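Local coordinates for protein nucleocapsid (Equine arteritis virus, PDB 2I9F) that forms the viral capsid through its capsid-forming domain, which pairs into dimers that meet in a dimer-dimer arrangement, and probably binds RNA, at the interface of chains A and B and the interface of chains A and C. Residues are numbered along the deposited sequence; one frame, centred on the assembly and turned at random. Chains: chain A/B/C, Nucleocapsid.

Contact 1: the interface of chains A and B. Residues chain A 14, 22-23, 25-27, 29; chain B 30, 33-34.
A two-fold symmetric helix-helix interface joins chains A and B here and holds the intimate dimer of the arterivirus nucleocapsid fold together. Residues near the end of helix 19-34 of chain B lie across helix 19-34 of chain A. The ring of B:Phe33 is the apolar core. Its CG stands anti to the backbone N (chi1 -175°), which sends the ring toward chain A. One face lies against the backbone of A:Leu25 and A:Ser26; the opposite face takes A:Arg14 CD. The ring tip, B:Phe33 CZ, packs 3.4 Å from A:Leu25 CB. Two bends in the chain of B:Met34, a selenomethionine, fold it back against chain A. Its SE rests 3.7 Å from A:Ala23 CA, and its CE sits over one face of the A:Arg22 guanidinium.

Two arginines cap the carbonyls at the helix end. A:Arg14 NH2 donates to B:Phe33 O at 2.9 Å, with the oxygen in the guanidinium plane. A:Arg22 NH2 donates to B:Met34 O at 2.8 Å, and here the donor lies in the carbonyl plane. Water 1 also links A:Arg22 NE to B:Phe33 O, so this oxygen is met by both A:Arg14 and the water. Water 2 joins A:Arg22 NH2 to B:Met34 O. At the other end of the patch, B:Gln30 NE2 donates to A:Ser26 OG at 3.1 Å, close to straight (162° at H). A:Ser26 OG in turn donates to A:Ala23 O at 2.7 Å, which fixes the rotation of the hydroxyl.

Contact 2: the interface of chains A and C. Residues chain A 56-57; chain C 9, 11, 15.
A:Lys57 lays the start of its side chain over the imidazole of C:His15 in this arterivirus nucleocapsid interface, probably part of the dimer-dimer contact. A:Lys57 CB sits over one face of the ring, 4.0 Å from the ring centroid and offset toward the rim, in a CH-pi contact. The two side chains cross at about a right angle. A:Lys57 CG, anti to the backbone N (chi1 -169°), lies 4.0 Å from C:His15 CE1. The bend at chi2 then turns CD onward, toward C:Gly11 O. C:His15 belongs to the 3-10 helix 13-16, and A:Lys57 begins helix 57-63. Next to the ring, A:Lys57 CA touches C:Gly11 CA at 3.9 Å.

The polar rim is bridged by water. Water 3 lies between A:Lys57 N, at the helix start, and C:Glu9 O, with the water oxygen 2.6 Å from C:Glu9 O. A:Thr56 OG1 also meets water 3. The same hydroxyl holds water 5 at 2.7 Å, and this water makes a longer contact with the carboxylate oxygen C:Glu9 OE2. At the far end, the amine nitrogen A:Lys57 NZ meets water 4 at 2.7 Å. That water passes the link to C:Gly11 O, 3.1 Å from the water. A:Lys57 NZ and C:His15 ND1 are 4.9 Å apart. This spacing might disfavour a charged imidazole, although protonation is not seen.

Contact 3: the interface of chains A and B. Residues chain A 33-34, 36; chain B 14, 19, 22, 26.
This helix-helix patch is one half of the two-fold A-B interface, and it secures the nucleocapsid dimer. The end of helix 19-34 of chain A lies against chain B. A:Met34, a selenomethionine, carries much of the packing. Its CG is anti to the carbonyl carbon (chi1 -63°), and the chain then bends twice. This turns SE onto B:Ser26 CB at 3.6 Å. Beyond it, A:Met34 CE covers one face of the B:Arg22 guanidinium near its rim. The same methyl meets the side-chain amide oxygen B:Gln19 OE1 at 3.4 Å, the two side chains crossing at about a right angle.

The A:Phe33 ring is held between B:Ser26 N on one face and B:Arg14 CD on the other. The ring edge atom A:Phe33 CD2 is 3.7 Å from B:Ser26 CB. The guanidinium of B:Arg14 is turned 40° from the ring, and its NH2 donates to A:Phe33 O at 2.9 Å. The donor lies on a carbonyl lone pair, and the oxygen is in the guanidinium plane. Water 6 is a second partner of A:Phe33 O, 2.8 Å away, and reaches B:Arg22 NE at 2.8 Å. The direct bond from B:Arg22 NH2 to A:Met34 O is weak here at 3.2 Å. The site ties the last turn of one helix to B:Arg14 and B:Arg22 of the partner and helps hold the dimer together.

Contact 4: the interface of chains A and B. Residues chain A 32-33, 36-40, 49; chain B 12, 14, 29.
A:His37 O is gripped by donors from both chains of the nucleocapsid dimer. The phenol A:Tyr49 OH donates to it at 2.6 Å. B:Arg14 adds two nitrogens end-on, NH2 at 2.9 Å and NH1 at 3.2 Å from A:His37 O. The oxygen lies near the guanidinium plane. All these donors are out of the carbonyl plane, the B:Arg14 nitrogens on one side and A:Tyr49 OH on the opposite side. NH1 also makes a weak bond to A:Gly38 O. The loop after helix 19-34 wraps the arginine tip with backbone oxygens.

B:Asp12 sets the other edge of the guanidinium. It is gripped side-on: B:Arg14 NE meets OD1, and NH1 meets OD2 at 2.9 Å in a same-chain salt bridge. Both carboxylate oxygens use their syn lone pairs. This same-chain pairing fixes the rotation of the guanidinium and may help balance its charge. B:Arg14 N also donates to B:Asp12 OD1. Across the interface, A:Leu40 N at strand 39-42 donates to B:Asp12 OD2 at 2.7 Å and nearly straight (163° at H), from above the carboxylate plane.

Apolar groups flank the polar network. The A:Tyr49 ring stands almost upright to the guanidinium, the planes 84° apart. A:Phe33 CD1 lies over the centre of one face of that ring. A:Leu40 CD2 packs against the aliphatic part of B:Arg14, 4.0 Å from its CG. At the far side, B:Val29 CG1, anti to the backbone N (chi1 169°), touches A:Tyr49 CD2 at 3.9 Å.

Contact 1: the interface of chains A and B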
ATOM      1  N   ARG A  14     -14.353  -9.533  -5.728  1.00 14.97           N
ATOM      2  CA  ARG A  14     -15.347  -9.751  -4.682  1.00 15.92           C
ATOM      3  C   ARG A  14     -16.311 -10.871  -5.065  1.00 16.77           C
ATOM      4  O   ARG A  14     -16.898 -11.502  -4.182  1.00 17.49           O
ATOM      5  CB  ARG A  14     -16.109  -8.477  -4.353  1.00 14.32           C
ATOM      6  CG  ARG A  14     -15.148  -7.476  -3.581  1.00 12.20           C
ATOM      7  CD  ARG A  14     -15.809  -6.137  -3.469  1.00 11.39           C
ATOM      8  NE  ARG A  14     -15.769  -5.419  -4.722  1.00 14.10           N
ATOM      9  CZ  ARG A  14     -16.138  -4.158  -4.915  1.00 11.65           C
ATOM     10  NH1 ARG A  14     -16.012  -3.638  -6.142  1.00  7.12           N
ATOM     11  NH2 ARG A  14     -16.643  -3.428  -3.931  1.00  7.00           N
ATOM     12  N   ARG A  22     -15.024 -10.690   2.465  1.00 14.59           N
ATOM     13  CA  ARG A  22     -15.344  -9.301   2.082  1.00 15.53           C
ATOM     14  C   ARG A  22     -15.275  -8.345   3.247  1.00 15.07           C
ATOM     15  O   ARG A  22     -14.643  -7.328   3.088  1.00 16.39           O
ATOM     16  CB  ARG A  22     -16.730  -9.191   1.448  1.00 14.56           C
ATOM     17  CG  ARG A  22     -16.812  -9.762   0.101  1.00 18.05           C
ATOM     18  CD  ARG A  22     -18.296  -9.943  -0.359  1.00 24.43           C
ATOM     19  NE  ARG A  22     -19.102  -8.723  -0.193  1.00 31.96           N
ATOM     20  CZ  ARG A  22     -20.307  -8.658   0.399  1.00 34.63           C
ATOM     21  NH1 ARG A  22     -20.904  -9.744   0.928  1.00 33.78           N
ATOM     22  NH2 ARG A  22     -20.925  -7.487   0.470  1.00 33.51           N
ATOM     23  N   ALA A  23     -15.953  -8.644   4.385  1.00 15.12           N
ATOM     24  CA  ALA A  23     -15.902  -7.792   5.597  1.00 14.47           C
ATOM     25  C   ALA A  23     -14.436  -7.562   6.070  1.00 14.89           C
ATOM     26  O   ALA A  23     -14.046  -6.425   6.382  1.00 14.61           O
ATOM     27  CB  ALA A  23     -16.800  -8.379   6.773  1.00 14.89           C
ATOM     28  N   LEU A  25     -11.605  -7.691   4.213  1.00 13.23           N
ATOM     29  CA  LEU A  25     -10.991  -6.750   3.271  1.00 13.76           C
ATOM     30  C   LEU A  25     -11.498  -5.311   3.412  1.00 13.55           C
ATOM     31  O   LEU A  25     -10.724  -4.369   3.263  1.00 13.12           O
ATOM     32  CB  LEU A  25     -11.156  -7.276   1.846  1.00 13.83           C
ATOM     33  CG  LEU A  25     -10.547  -8.650   1.463  1.00 11.43           C
ATOM     34  CD1 LEU A  25     -10.645  -8.711  -0.060  1.00 14.84           C
ATOM     35  CD2 LEU A  25      -9.099  -8.680   1.851  1.00 10.94           C
ATOM     36  N   SER A  26     -12.801  -5.120   3.655  1.00 14.12           N
ATOM     37  CA  SER A  26     -13.317  -3.756   3.851  1.00 13.76           C
ATOM     38  C   SER A  26     -12.643  -3.103   5.050  1.00 14.23           C
ATOM     39  O   SER A  26     -12.350  -1.915   5.031  1.00 11.85           O
ATOM     40  CB  SER A  26     -14.834  -3.781   4.037  1.00 15.03           C
ATOM     41  OG  SER A  26     -15.185  -4.144   5.382  1.00 14.24           O
ATOM     42  N   SER A  27     -12.426  -3.898   6.100  1.00 14.17           N
ATOM     43  CA  SER A  27     -11.609  -3.488   7.244  1.00 16.70           C
ATOM     44  C   SER A  27     -10.182  -3.159   6.925  1.00 14.04           C
ATOM     45  O   SER A  27      -9.685  -2.221   7.457  1.00 14.46           O
ATOM     46  CB  SER A  27     -11.582  -4.539   8.334  1.00 16.94           C
ATOM     47  OG  SER A  27     -12.681  -4.319   9.145  1.00 25.68           O
ATOM     48  N   VAL A  29      -9.115  -1.987   4.013  1.00 13.31           N
ATOM     49  CA  VAL A  29      -9.254  -0.730   3.306  1.00 14.20           C
ATOM     50  C   VAL A  29      -9.521   0.437   4.215  1.00 14.19           C
ATOM     51  O   VAL A  29      -8.878   1.471   4.071  1.00 16.13           O
ATOM     52  CB  VAL A  29     -10.359  -0.782   2.233  1.00 13.73           C
ATOM     53  CG1 VAL A  29     -10.484   0.577   1.620  1.00 14.79           C
ATOM     54  CG2 VAL A  29      -9.880  -1.815   1.112  1.00 13.25           C
TER
ATOM     55  N   GLN B  30     -15.103   2.111   3.202  1.00 10.26           N
ATOM     56  CA  GLN B  30     -15.347   0.785   3.771  1.00 11.04           C
ATOM     57  C   GLN B  30     -16.752   0.353   3.325  1.00 11.68           C
ATOM     58  O   GLN B  30     -16.990  -0.819   3.009  1.00 12.60           O
ATOM     59  CB  GLN B  30     -15.326   0.804   5.294  1.00 10.72           C
ATOM     60  CG  GLN B  30     -15.610  -0.602   5.840  1.00 12.94           C
ATOM     61  CD  GLN B  30     -15.226  -0.798   7.248  1.00 22.62           C
ATOM     62  OE1 GLN B  30     -15.019   0.169   7.972  1.00 27.71           O
ATOM     63  NE2 GLN B  30     -15.118  -2.062   7.677  1.00 25.13           N
ATOM     64  N   PHE B  33     -16.834  -0.444  -0.409  1.00 11.27           N
ATOM     65  CA  PHE B  33     -16.307  -1.774  -0.646  1.00 12.59           C
ATOM     66  C   PHE B  33     -17.391  -2.801  -0.365  1.00 12.69           C
ATOM     67  O   PHE B  33     -17.527  -3.736  -1.146  1.00 10.97           O
ATOM     68  CB  PHE B  33     -15.096  -2.058   0.233  1.00 12.35           C
ATOM     69  CG  PHE B  33     -14.426  -3.386  -0.065  1.00 11.12           C
ATOM     70  CD1 PHE B  33     -13.295  -3.427  -0.823  1.00 11.30           C
ATOM     71  CD2 PHE B  33     -14.936  -4.585   0.463  1.00  5.10           C
ATOM     72  CE1 PHE B  33     -12.639  -4.657  -1.074  1.00 13.38           C
ATOM     73  CE2 PHE B  33     -14.306  -5.767   0.211  1.00 11.16           C
ATOM     74  CZ  PHE B  33     -13.149  -5.810  -0.549  1.00 11.19           C
HETATM   75  N   MSE B  34     -18.149  -2.609   0.729  1.00 13.37           N
HETATM   76  CA  MSE B  34     -19.194  -3.609   1.110  1.00 14.90           C
HETATM   77  C   MSE B  34     -20.374  -3.663   0.173  1.00 13.63           C
HETATM   78  O   MSE B  34     -20.943  -4.742  -0.021  1.00 13.24           O
HETATM   79  CB  MSE B  34     -19.689  -3.456   2.575  1.00 14.05           C
HETATM   80  CG  MSE B  34     -18.593  -3.807   3.598  1.00 20.25           C
HETATM   81 SE   MSE B  34     -17.984  -5.694   3.348  1.00 29.77          SE
HETATM   82  CE  MSE B  34     -19.667  -6.703   3.718  1.00 26.81           C
TER
HETATM   83  O   HOH W   1     -18.365  -6.419  -1.388  0.50 10.25           O
HETATM   84  O   HOH W   2     -22.668  -6.018   2.227  1.00 60.16           O

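Contact 2: the interface of chains A and C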
ATOM      1  N   THR A  56      -4.370 -11.082   4.280  1.00 12.81           N
ATOM      2  CA  THR A  56      -3.999 -12.143   5.249  1.00 15.46           C
ATOM      3  C   THR A  56      -4.062 -13.561   4.628  1.00 15.79           C
ATOM      4  O   THR A  56      -4.777 -13.800   3.619  1.00 14.54           O
ATOM      5  CB  THR A  56      -4.913 -12.076   6.449  1.00 15.30           C
ATOM      6  OG1 THR A  56      -4.355 -12.866   7.489  1.00 22.02           O
ATOM      7  CG2 THR A  56      -6.310 -12.594   6.096  1.00 14.83           C
ATOM      8  N   LYS A  57      -3.294 -14.486   5.184  1.00 15.66           N
ATOM      9  CA  LYS A  57      -3.115 -15.819   4.559  1.00 16.81           C
ATOM     10  C   LYS A  57      -4.369 -16.549   4.008  1.00 17.63           C
ATOM     11  O   LYS A  57      -4.335 -17.024   2.863  1.00 17.45           O
ATOM     12  CB  LYS A  57      -2.368 -16.750   5.515  1.00 16.60           C
ATOM     13  CG  LYS A  57      -1.895 -18.086   4.860  1.00 18.36           C
ATOM     14  CD  LYS A  57      -0.956 -17.763   3.694  1.00 23.42           C
ATOM     15  CE  LYS A  57      -0.052 -18.932   3.280  1.00 26.18           C
ATOM     16  NZ  LYS A  57       0.806 -18.617   2.108  1.00 23.36           N
TER
ATOM     17  N   GLU C   9      -0.934  -8.380   8.645  1.00 19.42           N
ATOM     18  CA  GLU C   9      -0.116  -9.564   8.515  1.00 19.61           C
ATOM     19  C   GLU C   9      -0.396 -10.168   7.162  1.00 18.25           C
ATOM     20  O   GLU C   9      -1.266 -11.011   7.036  1.00 19.84           O
ATOM     21  CB  GLU C   9      -0.442 -10.581   9.670  1.00 20.62           C
ATOM     22  CG  GLU C   9      -0.083 -10.023  11.077  1.00 23.67           C
ATOM     23  CD  GLU C   9      -0.699 -10.829  12.226  1.00 31.05           C
ATOM     24  OE1 GLU C   9       0.038 -11.227  13.140  1.00 33.30           O
ATOM     25  OE2 GLU C   9      -1.925 -11.064  12.223  1.00 33.87           O
ATOM     26  N   GLY C  11      -0.299 -12.258   3.702  1.00 16.06           N
ATOM     27  CA  GLY C  11      -0.092 -13.688   3.452  1.00 15.63           C
ATOM     28  C   GLY C  11       1.029 -13.951   2.488  1.00 16.83           C
ATOM     29  O   GLY C  11       1.065 -14.999   1.864  1.00 15.76           O
ATOM     30  N   HIS C  15       4.709 -13.904   5.880  1.00 16.49           N
ATOM     31  CA  HIS C  15       3.918 -14.830   6.695  1.00 15.44           C
ATOM     32  C   HIS C  15       4.748 -15.986   7.246  1.00 16.19           C
ATOM     33  O   HIS C  15       4.478 -16.523   8.335  1.00 15.16           O
ATOM     34  CB  HIS C  15       2.793 -15.454   5.872  1.00 14.48           C
ATOM     35  CG  HIS C  15       1.807 -16.192   6.718  1.00 15.65           C
ATOM     36  ND1 HIS C  15       1.800 -17.569   6.818  1.00 15.51           N
ATOM     37  CD2 HIS C  15       0.873 -15.745   7.599  1.00 10.54           C
ATOM     38  CE1 HIS C  15       0.889 -17.945   7.680  1.00  7.46           C
ATOM     39  NE2 HIS C  15       0.307 -16.857   8.168  1.00 18.07           N
TER
HETATM   40  O   HOH W   3      -1.313 -13.654   7.127  1.00 17.56           O
HETATM   41  O   HOH W   4       3.107 -17.249   2.567  1.00 21.18           O
HETATM   42  O   HOH W   5      -4.182 -11.923   9.994  1.00 23.28           O

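Contact 3: the interface of chains A and B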
ATOM      1  N   PHE A  33      -6.695   3.441   5.042  1.00 14.79           N
ATOM      2  CA  PHE A  33      -7.018   4.834   4.778  1.00 14.29           C
ATOM      3  C   PHE A  33      -6.578   5.631   5.998  1.00 15.16           C
ATOM      4  O   PHE A  33      -5.889   6.675   5.883  1.00 13.41           O
ATOM      5  CB  PHE A  33      -8.543   5.040   4.542  1.00 15.10           C
ATOM      6  CG  PHE A  33      -8.886   6.436   4.101  1.00 13.82           C
ATOM      7  CD1 PHE A  33      -9.053   6.716   2.762  1.00 10.87           C
ATOM      8  CD2 PHE A  33      -8.958   7.493   5.018  1.00 16.14           C
ATOM      9  CE1 PHE A  33      -9.336   8.002   2.305  1.00 11.29           C
ATOM     10  CE2 PHE A  33      -9.266   8.790   4.592  1.00 15.98           C
ATOM     11  CZ  PHE A  33      -9.446   9.050   3.241  1.00 15.73           C
HETATM   12  N   MSE A  34      -6.930   5.114   7.173  1.00 16.34           N
HETATM   13  CA  MSE A  34      -6.585   5.821   8.436  1.00 17.80           C
HETATM   14  C   MSE A  34      -5.106   5.884   8.770  1.00 16.68           C
HETATM   15  O   MSE A  34      -4.681   6.811   9.431  1.00 17.82           O
HETATM   16  CB  MSE A  34      -7.361   5.270   9.641  1.00 17.70           C
HETATM   17  CG  MSE A  34      -8.838   5.455   9.521  1.00 23.13           C
HETATM   18 SE   MSE A  34      -9.350   7.382   9.347  1.00 35.94          SE
HETATM   19  CE  MSE A  34      -8.599   8.172  11.053  1.00 25.28           C
ATOM     20  N   GLY A  36      -2.584   6.010   6.629  1.00 16.64           N
ATOM     21  CA  GLY A  36      -1.864   6.799   5.616  1.00 14.94           C
ATOM     22  C   GLY A  36      -1.369   6.025   4.408  1.00 14.59           C
ATOM     23  O   GLY A  36      -0.511   6.509   3.680  1.00 15.18           O
TER
ATOM     24  N   ARG B  14      -5.477  13.691   2.214  1.00 20.46           N
ATOM     25  CA  ARG B  14      -5.640  13.533   3.658  1.00 20.25           C
ATOM     26  C   ARG B  14      -4.850  14.571   4.479  1.00 21.39           C
ATOM     27  O   ARG B  14      -5.229  14.880   5.586  1.00 21.50           O
ATOM     28  CB  ARG B  14      -5.279  12.138   4.134  1.00 19.74           C
ATOM     29  CG  ARG B  14      -6.199  11.033   3.567  1.00 16.78           C
ATOM     30  CD  ARG B  14      -5.657   9.710   3.851  1.00 15.12           C
ATOM     31  NE  ARG B  14      -4.773   9.339   2.763  1.00 16.17           N
ATOM     32  CZ  ARG B  14      -4.298   8.126   2.529  1.00 10.62           C
ATOM     33  NH1 ARG B  14      -3.478   7.940   1.503  1.00 14.75           N
ATOM     34  NH2 ARG B  14      -4.555   7.128   3.355  1.00 11.26           N
ATOM     35  N   GLN B  19      -9.138  14.726  11.641  1.00 24.54           N
ATOM     36  CA  GLN B  19      -9.378  13.334  11.999  1.00 25.30           C
ATOM     37  C   GLN B  19     -10.794  12.901  11.735  1.00 24.78           C
ATOM     38  O   GLN B  19     -11.029  11.772  11.308  1.00 24.33           O
ATOM     39  CB  GLN B  19      -9.057  13.100  13.485  1.00 26.25           C
ATOM     40  CG  GLN B  19      -8.630  11.657  13.813  1.00 32.90           C
ATOM     41  CD  GLN B  19      -9.808  10.639  14.023  1.00 41.35           C
ATOM     42  OE1 GLN B  19      -9.571   9.419  14.046  1.00 43.64           O
ATOM     43  NE2 GLN B  19     -11.058  11.138  14.196  1.00 42.23           N
ATOM     44  N   ARG B  22     -11.084  12.771   7.781  1.00 18.39           N
ATOM     45  CA  ARG B  22     -10.434  11.507   7.433  1.00 18.92           C
ATOM     46  C   ARG B  22     -11.266  10.269   7.900  1.00 18.84           C
ATOM     47  O   ARG B  22     -11.478   9.342   7.116  1.00 17.57           O
ATOM     48  CB  ARG B  22      -9.008  11.453   7.999  1.00 18.29           C
ATOM     49  CG  ARG B  22      -7.984  12.381   7.311  1.00 19.41           C
ATOM     50  CD  ARG B  22      -6.781  12.732   8.279  1.00 27.32           C
ATOM     51  NE  ARG B  22      -6.118  11.500   8.669  1.00 37.30           N
ATOM     52  CZ  ARG B  22      -5.880  11.070   9.911  1.00 39.67           C
ATOM     53  NH1 ARG B  22      -6.198  11.795  11.001  1.00 40.41           N
ATOM     54  NH2 ARG B  22      -5.293   9.886  10.051  1.00 37.29           N
ATOM     55  N   SER B  26     -12.714   7.392   5.484  1.00 14.14           N
ATOM     56  CA  SER B  26     -12.418   5.957   5.727  1.00 14.51           C
ATOM     57  C   SER B  26     -13.677   5.097   5.745  1.00 14.15           C
ATOM     58  O   SER B  26     -13.740   4.002   5.192  1.00 14.99           O
ATOM     59  CB  SER B  26     -11.601   5.785   7.009  1.00 13.59           C
ATOM     60  OG  SER B  26     -12.463   5.825   8.138  1.00 15.03           O
TER
HETATM   61  O   HOH W   6      -6.045   9.222   7.077  1.00 31.45           O

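Contact 4: the interface of chains A and B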
ATOM      1  N   PHE A  32      -6.262   1.032   6.376  1.00 14.44           N
ATOM      2  CA  PHE A  32      -5.200   1.563   5.480  1.00 15.26           C
ATOM      3  C   PHE A  32      -5.442   3.040   5.215  1.00 15.04           C
ATOM      4  O   PHE A  32      -4.498   3.811   5.137  1.00 16.92           O
ATOM      5  CB  PHE A  32      -5.066   0.782   4.131  1.00 14.29           C
ATOM      6  CG  PHE A  32      -4.644  -0.705   4.282  1.00 15.46           C
ATOM      7  CD1 PHE A  32      -3.900  -1.137   5.371  1.00 16.37           C
ATOM      8  CD2 PHE A  32      -4.989  -1.643   3.316  1.00 11.99           C
ATOM      9  CE1 PHE A  32      -3.524  -2.477   5.514  1.00 18.54           C
ATOM     10  CE2 PHE A  32      -4.642  -2.982   3.462  1.00 14.06           C
ATOM     11  CZ  PHE A  32      -3.876  -3.404   4.559  1.00 11.69           C
ATOM     12  N   PHE A  33      -6.695   3.441   5.042  1.00 14.79           N
ATOM     13  CA  PHE A  33      -7.018   4.834   4.778  1.00 14.29           C
ATOM     14  C   PHE A  33      -6.578   5.631   5.998  1.00 15.16           C
ATOM     15  O   PHE A  33      -5.889   6.675   5.883  1.00 13.41           O
ATOM     16  CB  PHE A  33      -8.543   5.040   4.542  1.00 15.10           C
ATOM     17  CG  PHE A  33      -8.886   6.436   4.101  1.00 13.82           C
ATOM     18  CD1 PHE A  33      -9.053   6.716   2.762  1.00 10.87           C
ATOM     19  CD2 PHE A  33      -8.958   7.493   5.018  1.00 16.14           C
ATOM     20  CE1 PHE A  33      -9.336   8.002   2.305  1.00 11.29           C
ATOM     21  CE2 PHE A  33      -9.266   8.790   4.592  1.00 15.98           C
ATOM     22  CZ  PHE A  33      -9.446   9.050   3.241  1.00 15.73           C
ATOM     23  N   GLY A  36      -2.584   6.010   6.629  1.00 16.64           N
ATOM     24  CA  GLY A  36      -1.864   6.799   5.616  1.00 14.94           C
ATOM     25  C   GLY A  36      -1.369   6.025   4.408  1.00 14.59           C
ATOM     26  O   GLY A  36      -0.511   6.509   3.680  1.00 15.18           O
ATOM     27  N   HIS A  37      -1.908   4.827   4.170  1.00 13.54           N
ATOM     28  CA  HIS A  37      -1.466   3.971   3.049  1.00 14.13           C
ATOM     29  C   HIS A  37      -2.416   4.258   1.867  1.00 12.70           C
ATOM     30  O   HIS A  37      -3.545   4.745   2.084  1.00 14.02           O
ATOM     31  CB  HIS A  37      -1.471   2.472   3.439  1.00 13.98           C
ATOM     32  CG  HIS A  37      -0.576   1.593   2.581  1.00 20.63           C
ATOM     33  ND1 HIS A  37       0.798   1.765   2.493  1.00 26.35           N
ATOM     34  CD2 HIS A  37      -0.854   0.518   1.793  1.00 24.16           C
ATOM     35  CE1 HIS A  37       1.317   0.843   1.686  1.00 25.24           C
ATOM     36  NE2 HIS A  37       0.337   0.075   1.250  1.00 20.25           N
ATOM     37  N   GLY A  38      -1.989   3.944   0.659  1.00 11.69           N
ATOM     38  CA  GLY A  38      -2.778   4.167  -0.551  1.00 12.42           C
ATOM     39  C   GLY A  38      -2.646   5.631  -1.007  1.00 13.56           C
ATOM     40  O   GLY A  38      -1.839   6.460  -0.461  1.00 12.47           O
ATOM     41  N   SER A  39      -3.461   5.989  -1.973  1.00 12.85           N
ATOM     42  CA  SER A  39      -3.353   7.320  -2.559  1.00 13.83           C
ATOM     43  C   SER A  39      -4.746   7.923  -2.637  1.00 14.12           C
ATOM     44  O   SER A  39      -5.636   7.281  -3.202  1.00 12.27           O
ATOM     45  CB  SER A  39      -2.784   7.232  -3.973  1.00 11.76           C
ATOM     46  OG  SER A  39      -2.640   8.567  -4.481  1.00 17.99           O
ATOM     47  N   LEU A  40      -4.914   9.136  -2.068  1.00 14.03           N
ATOM     48  CA  LEU A  40      -6.199   9.866  -2.126  1.00 14.46           C
ATOM     49  C   LEU A  40      -5.996  11.129  -2.972  1.00 14.42           C
ATOM     50  O   LEU A  40      -5.294  12.038  -2.604  1.00 15.29           O
ATOM     51  CB  LEU A  40      -6.837  10.149  -0.753  1.00 12.20           C
ATOM     52  CG  LEU A  40      -8.170  10.900  -0.861  1.00 12.95           C
ATOM     53  CD1 LEU A  40      -9.305   9.946  -1.273  1.00  8.80           C
ATOM     54  CD2 LEU A  40      -8.509  11.644   0.407  1.00 13.71           C
ATOM     55  N   TYR A  49      -9.762   7.067  -4.244  1.00 11.56           N
ATOM     56  CA  TYR A  49      -8.874   6.363  -3.332  1.00 11.75           C
ATOM     57  C   TYR A  49      -8.420   5.020  -3.931  1.00 11.70           C
ATOM     58  O   TYR A  49      -9.226   4.213  -4.409  1.00  9.32           O
ATOM     59  CB  TYR A  49      -9.512   6.174  -1.935  1.00  9.83           C
ATOM     60  CG  TYR A  49      -8.548   5.479  -0.929  1.00 10.18           C
ATOM     61  CD1 TYR A  49      -7.408   6.133  -0.473  1.00  9.68           C
ATOM     62  CD2 TYR A  49      -8.770   4.145  -0.513  1.00 10.00           C
ATOM     63  CE1 TYR A  49      -6.502   5.509   0.409  1.00  6.63           C
ATOM     64  CE2 TYR A  49      -7.870   3.488   0.345  1.00  8.45           C
ATOM     65  CZ  TYR A  49      -6.757   4.226   0.841  1.00  6.75           C
ATOM     66  OH  TYR A  49      -5.903   3.634   1.690  1.00  8.69           O
TER
ATOM     67  N   ASP B  12      -1.052  13.655   0.482  1.00 23.41           N
ATOM     68  CA  ASP B  12      -2.155  13.717  -0.478  1.00 22.01           C
ATOM     69  C   ASP B  12      -3.317  14.475   0.157  1.00 22.41           C
ATOM     70  O   ASP B  12      -3.127  15.238   1.146  1.00 21.36           O
ATOM     71  CB  ASP B  12      -2.549  12.316  -1.058  1.00 21.36           C
ATOM     72  CG  ASP B  12      -2.998  11.353  -0.022  1.00 20.74           C
ATOM     73  OD1 ASP B  12      -3.321  11.757   1.119  1.00 17.19           O
ATOM     74  OD2 ASP B  12      -3.089  10.151  -0.347  1.00 18.25           O
ATOM     75  N   ARG B  14      -5.477  13.691   2.214  1.00 20.46           N
ATOM     76  CA  ARG B  14      -5.640  13.533   3.658  1.00 20.25           C
ATOM     77  C   ARG B  14      -4.850  14.571   4.479  1.00 21.39           C
ATOM     78  O   ARG B  14      -5.229  14.880   5.586  1.00 21.50           O
ATOM     79  CB  ARG B  14      -5.279  12.138   4.134  1.00 19.74           C
ATOM     80  CG  ARG B  14      -6.199  11.033   3.567  1.00 16.78           C
ATOM     81  CD  ARG B  14      -5.657   9.710   3.851  1.00 15.12           C
ATOM     82  NE  ARG B  14      -4.773   9.339   2.763  1.00 16.17           N
ATOM     83  CZ  ARG B  14      -4.298   8.126   2.529  1.00 10.62           C
ATOM     84  NH1 ARG B  14      -3.478   7.940   1.503  1.00 14.75           N
ATOM     85  NH2 ARG B  14      -4.555   7.128   3.355  1.00 11.26           N
ATOM     86  N   VAL B  29     -15.182   4.703   2.199  1.00 10.97           N
ATOM     87  CA  VAL B  29     -14.441   3.676   1.438  1.00 11.94           C
ATOM     88  C   VAL B  29     -14.873   2.274   1.896  1.00 11.78           C
ATOM     89  O   VAL B  29     -14.959   1.343   1.100  1.00 10.54           O
ATOM     90  CB  VAL B  29     -12.852   3.880   1.592  1.00 12.21           C
ATOM     91  CG1 VAL B  29     -12.076   2.695   1.061  1.00 17.31           C
ATOM     92  CG2 VAL B  29     -12.403   5.136   0.800  1.00 13.59           C
TER

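Contacts 1, 3 and 4 all belong to the two-fold interface of chains A and B. Contacts 1 and 3 are related halves, their C-alpha centres about 16 Å apart. Contact 4 shares A:Phe33, A:Gly36 and B:Arg14 with contact 3, and the centres of their C-alpha atoms are about 6 Å apart, so one arginine serves both the helix end and the loop before strand 39-42. Between the same kind of centres, contact 2 lies about 16 Å from contact 1 and 23 Å from contact 3. It uses the start of helix 57-63 to reach chain C. Separate surfaces thus build the dimer and probably join dimers.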